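Local structure of polysaccharide Lyase Family 6 (Bacteroides cellulosilyticus, 6QPS) at residues H198-E203 with E458-I463; A291-I296 with Y303-K308; L59-F64 with W110-D115; I117-E122 with C130-C135. The protein probably cleaves mannuronic acid-rich alginate by beta-elimination, as a calcium-binding lyase of polysaccharide lyase family 6 from a human gut bacterium. All coordinates share one frame; numbering follows the deposited sequence.

Overall arrangement
Following the chain from the N terminus, interaction 3 is the first to close, bringing 110-115 back beside 59-64 after 45 intervening residues. Interaction 4 comes next, its segment 117-122 just beyond that corner, and shuts a loop of only seven residues between 117-122 and 130-135; the two centres lie about 12 Å apart. Interaction 1 opens at 198-203 but finds its partner only in helix 454-465, so it spans much of the chain and encloses interaction 2, the short return from 291-296 to 303-308. No two contacts cross. Interactions 2, 3 and 4 join parts of the parallel beta-helix to itself, whereas interaction 1 fastens the C-terminal helix to its outside.

Interaction 1. Residues H198-E203 with E458-I463; sequences HNFFGE and ENVNHI
Phe-200 sends its ring out from a short strand toward helix 454-465 and meets three side chains there: Asn-459, Val-460 and Ile-463. The tightest approach is to Asn-459, whose CB lies 3.4 Å from CZ of the phenylalanine. The Asn-459 carboxamide is inclined by 31° to the ring and meets it obliquely, with OD1 3.6 Å from Phe-200 CE1. Val-460 supplies a methyl on another part of the ring, CG2 to Phe-200 CE2 at 3.8 Å, and the Ile-463 side chain runs to meet the oncoming phenylalanine, CD1 4.0 Å from the same CE2. With CG anti to the backbone N (chi1 -164°), Phe-200 is extended far enough to bridge backbones whose nearest CA atoms, those of Phe-200 and Val-460, are 8.9 Å apart. A large flat hydrocarbon suits that span, and an alanine here would probably leave a gap beneath the helix and rob the Val-460 and Ile-463 methyls of one apolar partner. Asparagine suits the margin of this apolar patch: Asn-459 OD1 accepts from a water 2.9 Å away that also takes the N-H of Glu-203, and it is hydrogen-bonded to Tyr-170 OH as well. The helix thus lies against the outside of the parallel beta-helix, where strand 200-201 is flanked by strands 170-172 and 230-237; Phe-237 of the latter touches Asn-459 and Ile-463, and helix 433-445 packs on Ile-463 through Ile-441 and Ile-445.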
# COMPACT_ATOMS: atom_id res chain seq x y z
N HIS A 198 2.79 0.52 -10.53
CA HIS A 198 1.83 0.53 -11.64
C HIS A 198 0.71 -0.50 -11.48
O HIS A 198 0.15 -0.97 -12.47
CB HIS A 198 2.51 0.37 -13.01
CG HIS A 198 3.50 1.45 -13.31
ND1 HIS A 198 3.17 2.68 -13.84
CD2 HIS A 198 4.84 1.46 -13.15
CE1 HIS A 198 4.27 3.39 -14.00
NE2 HIS A 198 5.30 2.69 -13.58
N ASN A 199 0.35 -0.82 -10.23
CA ASN A 199 -0.78 -1.72 -9.99
C ASN A 199 -2.04 -0.92 -9.71
O ASN A 199 -2.00 0.24 -9.29
CB ASN A 199 -0.47 -2.61 -8.79
CG ASN A 199 0.76 -3.41 -8.98
OD1 ASN A 199 0.81 -4.34 -9.79
ND2 ASN A 199 1.79 -3.07 -8.23
N PHE A 200 -3.18 -1.56 -9.99
CA PHE A 200 -4.50 -1.02 -9.68
C PHE A 200 -5.11 -1.90 -8.58
O PHE A 200 -5.51 -3.05 -8.83
CB PHE A 200 -5.37 -1.01 -10.95
CG PHE A 200 -6.62 -0.14 -10.85
CD1 PHE A 200 -7.73 -0.58 -10.15
CD2 PHE A 200 -6.66 1.10 -11.45
CE1 PHE A 200 -8.87 0.22 -10.07
CE2 PHE A 200 -7.79 1.90 -11.37
CZ PHE A 200 -8.87 1.45 -10.67
N PHE A 201 -5.18 -1.35 -7.38
CA PHE A 201 -5.81 -2.02 -6.24
C PHE A 201 -7.25 -1.51 -6.21
O PHE A 201 -7.49 -0.35 -5.88
CB PHE A 201 -5.06 -1.69 -4.94
CG PHE A 201 -3.64 -2.19 -4.91
CD1 PHE A 201 -2.61 -1.35 -5.29
CD2 PHE A 201 -3.32 -3.48 -4.51
CE1 PHE A 201 -1.30 -1.78 -5.29
CE2 PHE A 201 -1.98 -3.91 -4.48
CZ PHE A 201 -0.98 -3.06 -4.88
N GLY A 202 -8.19 -2.34 -6.65
CA GLY A 202 -9.59 -1.95 -6.75
C GLY A 202 -10.41 -2.18 -5.49
O GLY A 202 -9.88 -2.31 -4.38
N GLU A 203 -11.71 -2.25 -5.69
CA GLU A 203 -12.64 -2.09 -4.60
C GLU A 203 -12.44 -3.13 -3.50
O GLU A 203 -12.25 -4.32 -3.76
CB GLU A 203 -14.07 -2.17 -5.14
CG GLU A 203 -15.11 -1.91 -4.06
CD GLU A 203 -16.45 -1.44 -4.60
OE1 GLU A 203 -16.79 -1.80 -5.75
OE2 GLU A 203 -17.17 -0.72 -3.87
N GLU A 458 -12.51 -0.12 -17.35
CA GLU A 458 -13.72 0.54 -16.88
C GLU A 458 -13.43 1.40 -15.65
O GLU A 458 -13.90 2.54 -15.55
CB GLU A 458 -14.81 -0.50 -16.59
CG GLU A 458 -15.34 -1.21 -17.83
CD GLU A 458 -16.19 -2.43 -17.52
OE1 GLU A 458 -16.33 -2.80 -16.34
OE2 GLU A 458 -16.70 -3.03 -18.49
N ASN A 459 -12.69 0.85 -14.67
CA ASN A 459 -12.40 1.60 -13.45
C ASN A 459 -11.50 2.81 -13.73
O ASN A 459 -11.66 3.88 -13.12
CB ASN A 459 -11.68 0.74 -12.38
CG ASN A 459 -12.53 -0.38 -11.78
OD1 ASN A 459 -11.98 -1.25 -11.07
ND2 ASN A 459 -13.82 -0.37 -12.02
N VAL A 460 -10.53 2.66 -14.63
CA VAL A 460 -9.68 3.78 -15.03
C VAL A 460 -10.51 4.85 -15.72
O VAL A 460 -10.35 6.05 -15.45
CB VAL A 460 -8.51 3.29 -15.92
CG1 VAL A 460 -7.86 4.48 -16.67
CG2 VAL A 460 -7.48 2.52 -15.09
N ASN A 461 -11.43 4.43 -16.60
CA ASN A 461 -12.29 5.40 -17.27
C ASN A 461 -13.18 6.14 -16.27
O ASN A 461 -13.46 7.33 -16.43
CB ASN A 461 -13.16 4.71 -18.31
CG ASN A 461 -14.10 5.68 -19.00
OD1 ASN A 461 -15.32 5.66 -18.78
ND2 ASN A 461 -13.54 6.56 -19.80
N HIS A 462 -13.62 5.44 -15.21
CA HIS A 462 -14.39 6.11 -14.16
C HIS A 462 -13.59 7.24 -13.53
O HIS A 462 -14.08 8.37 -13.39
CB HIS A 462 -14.88 5.14 -13.09
CG HIS A 462 -15.78 5.82 -12.10
ND1 HIS A 462 -17.15 5.87 -12.25
CD2 HIS A 462 -15.49 6.58 -11.01
CE1 HIS A 462 -17.66 6.61 -11.28
NE2 HIS A 462 -16.68 7.03 -10.50
N ILE A 463 -12.35 6.96 -13.11
CA ILE A 463 -11.52 8.00 -12.51
C ILE A 463 -11.35 9.15 -13.50
O ILE A 463 -11.53 10.32 -13.17
CB ILE A 463 -10.15 7.44 -12.07
CG1 ILE A 463 -10.31 6.40 -10.96
CG2 ILE A 463 -9.23 8.57 -11.61
CD1 ILE A 463 -9.01 5.63 -10.61
O HOH W 1 -12.75 -2.05 -8.41

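Interaction 2. Residues A291-I296 with Y303-K308; sequences AGIRII and YDNYIK
Above the carboxamide plane of Asn-305 sits the terminal methyl of Ile-293, with CD1 3.9 Å from the amide carbon CG and 4.0 Å from ND2. The polar atoms of this flat group are used along the axis of the fold: OD1 accepts from the backbone N of Asn-280 and ND2 donates to Ile-277 O, while Asn-350 OD1 takes the N-H of Asn-305 itself. Such a file of asparagines at equivalent turns is the asparagine stack of a right-handed parallel beta-helix, as expected for this lyase family.

Segments 291-296 and 303-308 lie on different walls of the helix, and no hydrogen bond joins them; their side chains meet in the interior. Isoleucine fits there because its branched, wholly apolar chain fills the core without needing a polar mate. In both Ile-293 and Ile-307 CG1 is anti to the carbonyl carbon (chi1 -63° in each), which carries the two CD1 methyls forward until they meet at 4.1 Å. Phe-282 of strand 276-283 touches both isoleucine side chains. Gly-292 leaves space for Ile-307: a CB on Gly-292 would stand just 3.1 Å from Ile-307 CD1, whereas the actual approach, Gly-292 CA to Ile-307 CG2, is 4.2 Å.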
# COMPACT_ATOMS: atom_id res chain seq x y z
N ALA A 291 -9.19 9.35 4.15
CA ALA A 291 -8.15 9.95 4.97
C ALA A 291 -6.89 10.17 4.15
O ALA A 291 -6.70 9.60 3.07
CB ALA A 291 -7.84 9.08 6.20
N GLY A 292 -5.99 10.99 4.71
CA GLY A 292 -4.69 11.26 4.11
C GLY A 292 -3.57 10.50 4.80
O GLY A 292 -3.52 9.27 4.70
N ILE A 293 -2.68 11.19 5.54
CA ILE A 293 -1.43 10.62 6.05
C ILE A 293 -1.46 10.65 7.57
O ILE A 293 -1.72 11.70 8.17
CB ILE A 293 -0.20 11.36 5.51
CG1 ILE A 293 -0.13 11.21 4.00
CG2 ILE A 293 1.08 10.83 6.14
CD1 ILE A 293 0.85 12.15 3.28
N ARG A 294 -1.22 9.50 8.19
CA ARG A 294 -1.16 9.37 9.64
C ARG A 294 0.28 9.11 10.07
O ARG A 294 0.91 8.16 9.59
CB ARG A 294 -2.07 8.25 10.13
CG ARG A 294 -2.16 8.05 11.63
CD ARG A 294 -3.56 7.65 12.07
NE ARG A 294 -4.06 6.40 11.51
CZ ARG A 294 -4.04 5.22 12.14
NH1 ARG A 294 -3.51 5.13 13.35
NH2 ARG A 294 -4.56 4.14 11.57
N ILE A 295 0.79 9.95 10.98
CA ILE A 295 2.19 9.93 11.42
C ILE A 295 2.29 9.49 12.89
O ILE A 295 1.74 10.15 13.78
CB ILE A 295 2.83 11.32 11.23
CG1 ILE A 295 2.82 11.72 9.76
CG2 ILE A 295 4.24 11.32 11.83
CD1 ILE A 295 3.63 10.82 8.85
N ILE A 296 2.99 8.36 13.09
CA ILE A 296 3.47 7.81 14.35
C ILE A 296 4.96 7.52 14.07
O ILE A 296 5.38 7.46 12.91
CB ILE A 296 2.68 6.52 14.72
CG1 ILE A 296 1.18 6.83 14.79
CG2 ILE A 296 3.14 5.86 16.03
CD1 ILE A 296 0.32 5.64 14.47
N TYR A 303 6.76 15.00 1.69
CA TYR A 303 6.97 16.08 0.73
C TYR A 303 6.06 15.98 -0.48
O TYR A 303 5.95 14.91 -1.08
CB TYR A 303 8.45 16.00 0.28
CG TYR A 303 8.82 16.86 -0.92
CD1 TYR A 303 8.71 18.23 -0.84
CD2 TYR A 303 9.30 16.29 -2.11
CE1 TYR A 303 9.03 19.03 -1.91
CE2 TYR A 303 9.67 17.09 -3.17
CZ TYR A 303 9.53 18.46 -3.07
OH TYR A 303 9.86 19.30 -4.12
N ASP A 304 5.47 17.11 -0.89
CA ASP A 304 4.78 17.23 -2.18
C ASP A 304 3.51 16.39 -2.29
O ASP A 304 3.08 16.08 -3.40
CB ASP A 304 5.76 16.97 -3.35
CG ASP A 304 5.23 17.44 -4.70
OD1 ASP A 304 4.68 18.56 -4.76
OD2 ASP A 304 5.41 16.69 -5.68
N ASN A 305 2.89 16.01 -1.17
CA ASN A 305 1.64 15.26 -1.22
C ASN A 305 0.46 16.22 -1.31
O ASN A 305 0.51 17.33 -0.79
CB ASN A 305 1.52 14.36 0.02
CG ASN A 305 2.70 13.40 0.14
OD1 ASN A 305 2.74 12.36 -0.51
ND2 ASN A 305 3.69 13.77 0.96
N TYR A 306 -0.59 15.77 -2.01
CA TYR A 306 -1.77 16.59 -2.30
C TYR A 306 -2.98 15.81 -1.80
O TYR A 306 -3.30 14.74 -2.34
CB TYR A 306 -1.84 16.85 -3.81
CG TYR A 306 -2.83 17.91 -4.26
CD1 TYR A 306 -4.20 17.67 -4.26
CD2 TYR A 306 -2.39 19.16 -4.71
CE1 TYR A 306 -5.10 18.63 -4.70
CE2 TYR A 306 -3.28 20.12 -5.16
CZ TYR A 306 -4.63 19.85 -5.14
OH TYR A 306 -5.51 20.83 -5.58
N ILE A 307 -3.64 16.33 -0.76
CA ILE A 307 -4.74 15.65 -0.06
C ILE A 307 -5.99 16.50 -0.22
O ILE A 307 -6.01 17.66 0.22
CB ILE A 307 -4.41 15.45 1.42
CG1 ILE A 307 -3.18 14.55 1.52
CG2 ILE A 307 -5.55 14.83 2.15
CD1 ILE A 307 -2.38 14.65 2.79
N LYS A 308 -7.02 15.95 -0.87
CA LYS A 308 -8.24 16.68 -1.20
C LYS A 308 -9.51 15.97 -0.72
O LYS A 308 -9.73 14.80 -1.03
CB LYS A 308 -8.33 16.89 -2.73
CG LYS A 308 -9.54 17.67 -3.21
CD LYS A 308 -9.68 17.71 -4.74
CE LYS A 308 -10.73 18.70 -5.17
NZ LYS A 308 -11.04 18.57 -6.62

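Interaction 3. Residues L59-F64 with W110-D115; sequences LKEINF and WAIGHD
Ile-112 is the one residue of 110-115 that touches 59-64, laying its CD1 methyl against the backbone and first side-chain carbon of Lys-60. CD1 is 3.7 Å from Lys-60 CA and 3.9 Å from Lys-60 CB, and the adjoining peptide follows, with Glu-61 N 4.1 Å from the same methyl. With CG1 anti to the carbonyl carbon (chi1 -74°), the isoleucine reaches across from its loop. Lysine is suited to this surface place because its aliphatic root can take the methyl while the bent remainder leads the ammonium away.

The two segments are corners two turns apart in the right-handed parallel beta-helix of this lyase family; between them comes the corner holding Lys-89 and Arg-91, hydrogen-bonded to the Lys-60 backbone. One lies where strand 54-67 turns; the other leaves strand 99-111 before strand 115-118 begins.

No hydrogen bond crosses between them. Inside the second corner, His-114 ND1 donates to Asp-115 OD1 at 2.7 Å and 167°. The acceptor lies close to the imidazole plane, yet ND1 approaches OD1 from above the carboxylate plane, 45° out of it. Glu-61 OE1 makes a long, weak ion pair with Arg-91, and Gly-113 O accepts from Lys-145 NZ.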
# COMPACT_ATOMS: atom_id res chain seq x y z
N LEU A 59 -5.65 -26.26 -8.81
CA LEU A 59 -4.24 -26.60 -8.89
C LEU A 59 -3.71 -27.08 -7.54
O LEU A 59 -2.73 -27.83 -7.49
CB LEU A 59 -3.42 -25.39 -9.34
CG LEU A 59 -3.73 -24.80 -10.72
CD1 LEU A 59 -2.81 -23.59 -11.00
CD2 LEU A 59 -3.58 -25.84 -11.80
N LYS A 60 -4.33 -26.64 -6.45
CA LYS A 60 -3.94 -27.08 -5.10
C LYS A 60 -2.47 -26.71 -4.86
O LYS A 60 -2.06 -25.59 -5.19
CB LYS A 60 -4.30 -28.54 -4.89
CG LYS A 60 -5.81 -28.82 -4.93
CD LYS A 60 -6.13 -30.31 -4.90
CE LYS A 60 -5.72 -30.98 -6.21
NZ LYS A 60 -4.75 -32.11 -6.01
N GLU A 61 -1.67 -27.60 -4.27
CA GLU A 61 -0.29 -27.28 -3.95
C GLU A 61 0.52 -27.29 -5.24
O GLU A 61 0.63 -28.34 -5.90
CB GLU A 61 0.27 -28.28 -2.94
CG GLU A 61 -0.36 -28.17 -1.55
CD GLU A 61 0.44 -28.88 -0.49
OE1 GLU A 61 0.14 -28.69 0.71
OE2 GLU A 61 1.38 -29.63 -0.84
N ILE A 62 1.07 -26.14 -5.60
CA ILE A 62 1.86 -25.99 -6.83
C ILE A 62 3.08 -25.13 -6.53
O ILE A 62 2.98 -24.11 -5.85
CB ILE A 62 1.00 -25.43 -7.98
CG1 ILE A 62 1.85 -25.17 -9.23
CG2 ILE A 62 0.28 -24.15 -7.55
CD1 ILE A 62 1.02 -24.79 -10.47
N ASN A 63 4.23 -25.58 -7.01
CA ASN A 63 5.49 -24.87 -6.85
C ASN A 63 5.98 -24.40 -8.22
O ASN A 63 5.86 -25.12 -9.21
CB ASN A 63 6.55 -25.80 -6.23
CG ASN A 63 6.16 -26.30 -4.86
OD1 ASN A 63 5.69 -25.53 -4.01
ND2 ASN A 63 6.37 -27.59 -4.61
N PHE A 64 6.56 -23.21 -8.25
CA PHE A 64 7.23 -22.65 -9.43
C PHE A 64 8.65 -22.37 -8.99
O PHE A 64 8.88 -21.45 -8.19
CB PHE A 64 6.52 -21.39 -9.89
CG PHE A 64 7.09 -20.76 -11.15
CD1 PHE A 64 7.93 -21.45 -12.01
CD2 PHE A 64 6.76 -19.45 -11.47
CE1 PHE A 64 8.44 -20.84 -13.17
CE2 PHE A 64 7.25 -18.84 -12.61
CZ PHE A 64 8.08 -19.54 -13.47
N TRP A 110 -8.72 -19.58 -4.35
CA TRP A 110 -8.56 -19.20 -2.95
C TRP A 110 -7.50 -20.07 -2.29
O TRP A 110 -7.15 -21.15 -2.78
CB TRP A 110 -9.88 -19.29 -2.17
CG TRP A 110 -10.47 -20.68 -2.14
CD1 TRP A 110 -10.19 -21.66 -1.25
CD2 TRP A 110 -11.43 -21.22 -3.05
NE1 TRP A 110 -10.90 -22.79 -1.54
CE2 TRP A 110 -11.69 -22.55 -2.64
CE3 TRP A 110 -12.11 -20.71 -4.16
CZ2 TRP A 110 -12.59 -23.38 -3.30
CZ3 TRP A 110 -13.02 -21.54 -4.81
CH2 TRP A 110 -13.24 -22.85 -4.39
N ALA A 111 -7.02 -19.59 -1.14
CA ALA A 111 -5.95 -20.27 -0.43
C ALA A 111 -6.43 -21.53 0.26
O ALA A 111 -7.48 -21.55 0.92
CB ALA A 111 -5.37 -19.35 0.63
N ILE A 112 -5.64 -22.60 0.13
CA ILE A 112 -5.88 -23.81 0.91
C ILE A 112 -5.79 -23.51 2.39
O ILE A 112 -6.67 -23.88 3.18
CB ILE A 112 -4.95 -24.95 0.46
CG1 ILE A 112 -5.43 -25.50 -0.89
CG2 ILE A 112 -4.95 -26.07 1.52
CD1 ILE A 112 -4.49 -26.50 -1.52
N GLY A 113 -4.73 -22.83 2.80
CA GLY A 113 -4.61 -22.37 4.16
C GLY A 113 -4.61 -20.85 4.25
O GLY A 113 -5.61 -20.21 3.92
N HIS A 114 -3.51 -20.27 4.73
CA HIS A 114 -3.43 -18.84 5.01
C HIS A 114 -2.99 -18.01 3.81
O HIS A 114 -3.36 -16.84 3.73
CB HIS A 114 -2.44 -18.60 6.16
CG HIS A 114 -2.44 -17.19 6.70
ND1 HIS A 114 -1.63 -16.20 6.19
CD2 HIS A 114 -3.14 -16.63 7.71
CE1 HIS A 114 -1.86 -15.07 6.85
NE2 HIS A 114 -2.76 -15.31 7.79
N ASP A 115 -2.20 -18.58 2.90
CA ASP A 115 -1.48 -17.80 1.89
C ASP A 115 -1.73 -18.38 0.51
O ASP A 115 -1.32 -19.51 0.21
CB ASP A 115 0.03 -17.79 2.21
CG ASP A 115 0.30 -17.36 3.64
OD1 ASP A 115 -0.09 -16.24 3.99
OD2 ASP A 115 0.86 -18.17 4.41

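Interaction 4. Residues I117-E122 with C130-C135; sequences IDFQGE and CRMTRC
Met-132 and Ile-117 reach toward each other tip to tip inside the right-handed parallel beta-helix, where the strand 115-118 wall faces that of strand 131-138 across the core. The bump is the methionine methyl, CE, and the hollow is the fork of the isoleucine: CE lies 4.0 Å from Ile-117 CG2 and 4.1 Å from Ile-117 CD1, settling between the two branches. Methionine suits the task because its unbranched, flexible chain can first extend and then turn. CG leaves anti to the backbone N (chi1 173°), and a bend at the thioether (chi3 -63°) swings CE toward its socket.

Phe-119 flanks this socket with the edge of its ring: Met-132 CE stands near the ring plane, a looser 4.5 Å from Phe-119 CE1. A rigid, broad side chain is apt here, since one ring can meet two residues of the opposing segment at different points of its outline. The paths of the touching backbones, 117 to 119 and 130 to 132, run 156° apart, so that Ile-117 faces Met-132 while Phe-119 lies by Cys-130.

No hydrogen bond joins the segments; other apolar side chains join in, with Ile-166 packing on both Phe-119 and Met-132 and Ile-94 on Ile-117 and Phe-119. Small Cys-130 fits beside the bulky ring and meets it through its methylene rather than its sulfur: CB lies near the ring plane, 4.1 Å from Phe-119 CE2.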
# COMPACT_ATOMS: atom_id res chain seq x y z
N ILE A 117 -0.72 -17.09 -2.71
CA ILE A 117 0.50 -16.99 -3.52
C ILE A 117 1.61 -16.45 -2.60
O ILE A 117 1.45 -15.38 -2.00
CB ILE A 117 0.32 -16.05 -4.73
CG1 ILE A 117 -0.83 -16.52 -5.62
CG2 ILE A 117 1.63 -15.92 -5.52
CD1 ILE A 117 -1.16 -15.54 -6.76
N ASP A 118 2.72 -17.18 -2.50
CA ASP A 118 3.80 -16.87 -1.56
C ASP A 118 5.14 -17.01 -2.27
O ASP A 118 5.35 -17.96 -3.04
CB ASP A 118 3.71 -17.82 -0.35
CG ASP A 118 4.41 -17.30 0.90
OD1 ASP A 118 4.97 -16.18 0.90
OD2 ASP A 118 4.39 -18.06 1.89
N PHE A 119 6.05 -16.09 -1.98
CA PHE A 119 7.38 -16.02 -2.61
C PHE A 119 8.46 -16.72 -1.77
O PHE A 119 9.62 -16.28 -1.71
CB PHE A 119 7.74 -14.56 -2.91
CG PHE A 119 7.08 -13.99 -4.18
CD1 PHE A 119 5.71 -13.74 -4.22
CD2 PHE A 119 7.82 -13.67 -5.31
CE1 PHE A 119 5.11 -13.22 -5.38
CE2 PHE A 119 7.21 -13.13 -6.46
CZ PHE A 119 5.85 -12.93 -6.48
N GLN A 120 8.09 -17.85 -1.17
CA GLN A 120 8.99 -18.69 -0.39
C GLN A 120 8.53 -20.14 -0.55
O GLN A 120 7.33 -20.42 -0.62
CB GLN A 120 8.92 -18.28 1.09
CG GLN A 120 9.71 -19.13 2.06
CD GLN A 120 9.56 -18.67 3.50
OE1 GLN A 120 10.53 -18.26 4.13
NE2 GLN A 120 8.35 -18.79 4.03
N GLY A 121 9.50 -21.05 -0.61
CA GLY A 121 9.22 -22.46 -0.51
C GLY A 121 9.24 -22.90 0.93
O GLY A 121 8.46 -22.38 1.74
N GLU A 122 10.13 -23.82 1.27
CA GLU A 122 10.43 -24.07 2.68
C GLU A 122 10.89 -22.77 3.32
O GLU A 122 11.47 -21.90 2.66
CB GLU A 122 11.50 -25.15 2.80
CG GLU A 122 11.83 -25.57 4.24
CD GLU A 122 10.61 -26.05 5.02
OE1 GLU A 122 9.95 -25.21 5.65
OE2 GLU A 122 10.31 -27.27 4.97
N CYS A 130 12.34 -12.15 -8.88
CA CYS A 130 11.15 -12.72 -9.49
C CYS A 130 10.10 -11.62 -9.65
O CYS A 130 10.17 -10.57 -9.01
CB CYS A 130 10.62 -13.87 -8.63
SG CYS A 130 11.73 -15.33 -8.60
N ARG A 131 9.14 -11.86 -10.54
CA ARG A 131 8.24 -10.80 -10.97
C ARG A 131 6.86 -11.36 -11.30
O ARG A 131 6.75 -12.41 -11.94
CB ARG A 131 8.80 -10.10 -12.20
CG ARG A 131 7.95 -8.98 -12.76
CD ARG A 131 8.68 -8.32 -13.92
NE ARG A 131 7.89 -7.26 -14.53
CZ ARG A 131 8.13 -6.72 -15.72
NH1 ARG A 131 9.14 -7.15 -16.46
NH2 ARG A 131 7.35 -5.75 -16.17
N MET A 132 5.81 -10.68 -10.84
CA MET A 132 4.44 -10.93 -11.28
C MET A 132 3.97 -9.68 -12.00
O MET A 132 3.92 -8.60 -11.40
CB MET A 132 3.55 -11.27 -10.08
CG MET A 132 2.10 -11.39 -10.41
SD MET A 132 1.03 -11.40 -8.92
CE MET A 132 1.58 -12.88 -8.13
N THR A 133 3.64 -9.81 -13.29
CA THR A 133 3.31 -8.66 -14.13
C THR A 133 2.07 -8.95 -14.97
O THR A 133 1.89 -10.05 -15.50
CB THR A 133 4.52 -8.24 -14.98
OG1 THR A 133 4.21 -7.02 -15.64
CG2 THR A 133 4.90 -9.29 -16.02
N ARG A 134 1.21 -7.93 -15.09
CA ARG A 134 0.03 -8.02 -15.95
C ARG A 134 -0.86 -9.20 -15.58
O ARG A 134 -1.48 -9.82 -16.44
CB ARG A 134 0.40 -8.09 -17.43
CG ARG A 134 1.37 -7.02 -17.88
CD ARG A 134 1.57 -7.03 -19.39
NE ARG A 134 1.93 -8.34 -19.93
CZ ARG A 134 3.17 -8.77 -20.13
NH1 ARG A 134 4.21 -8.00 -19.82
NH2 ARG A 134 3.38 -9.98 -20.63
N CYS A 135 -0.98 -9.46 -14.28
CA CYS A 135 -1.88 -10.49 -13.76
C CYS A 135 -3.06 -9.84 -13.05
O CYS A 135 -3.00 -8.69 -12.61
CB CYS A 135 -1.14 -11.42 -12.79
SG CYS A 135 0.09 -12.47 -13.60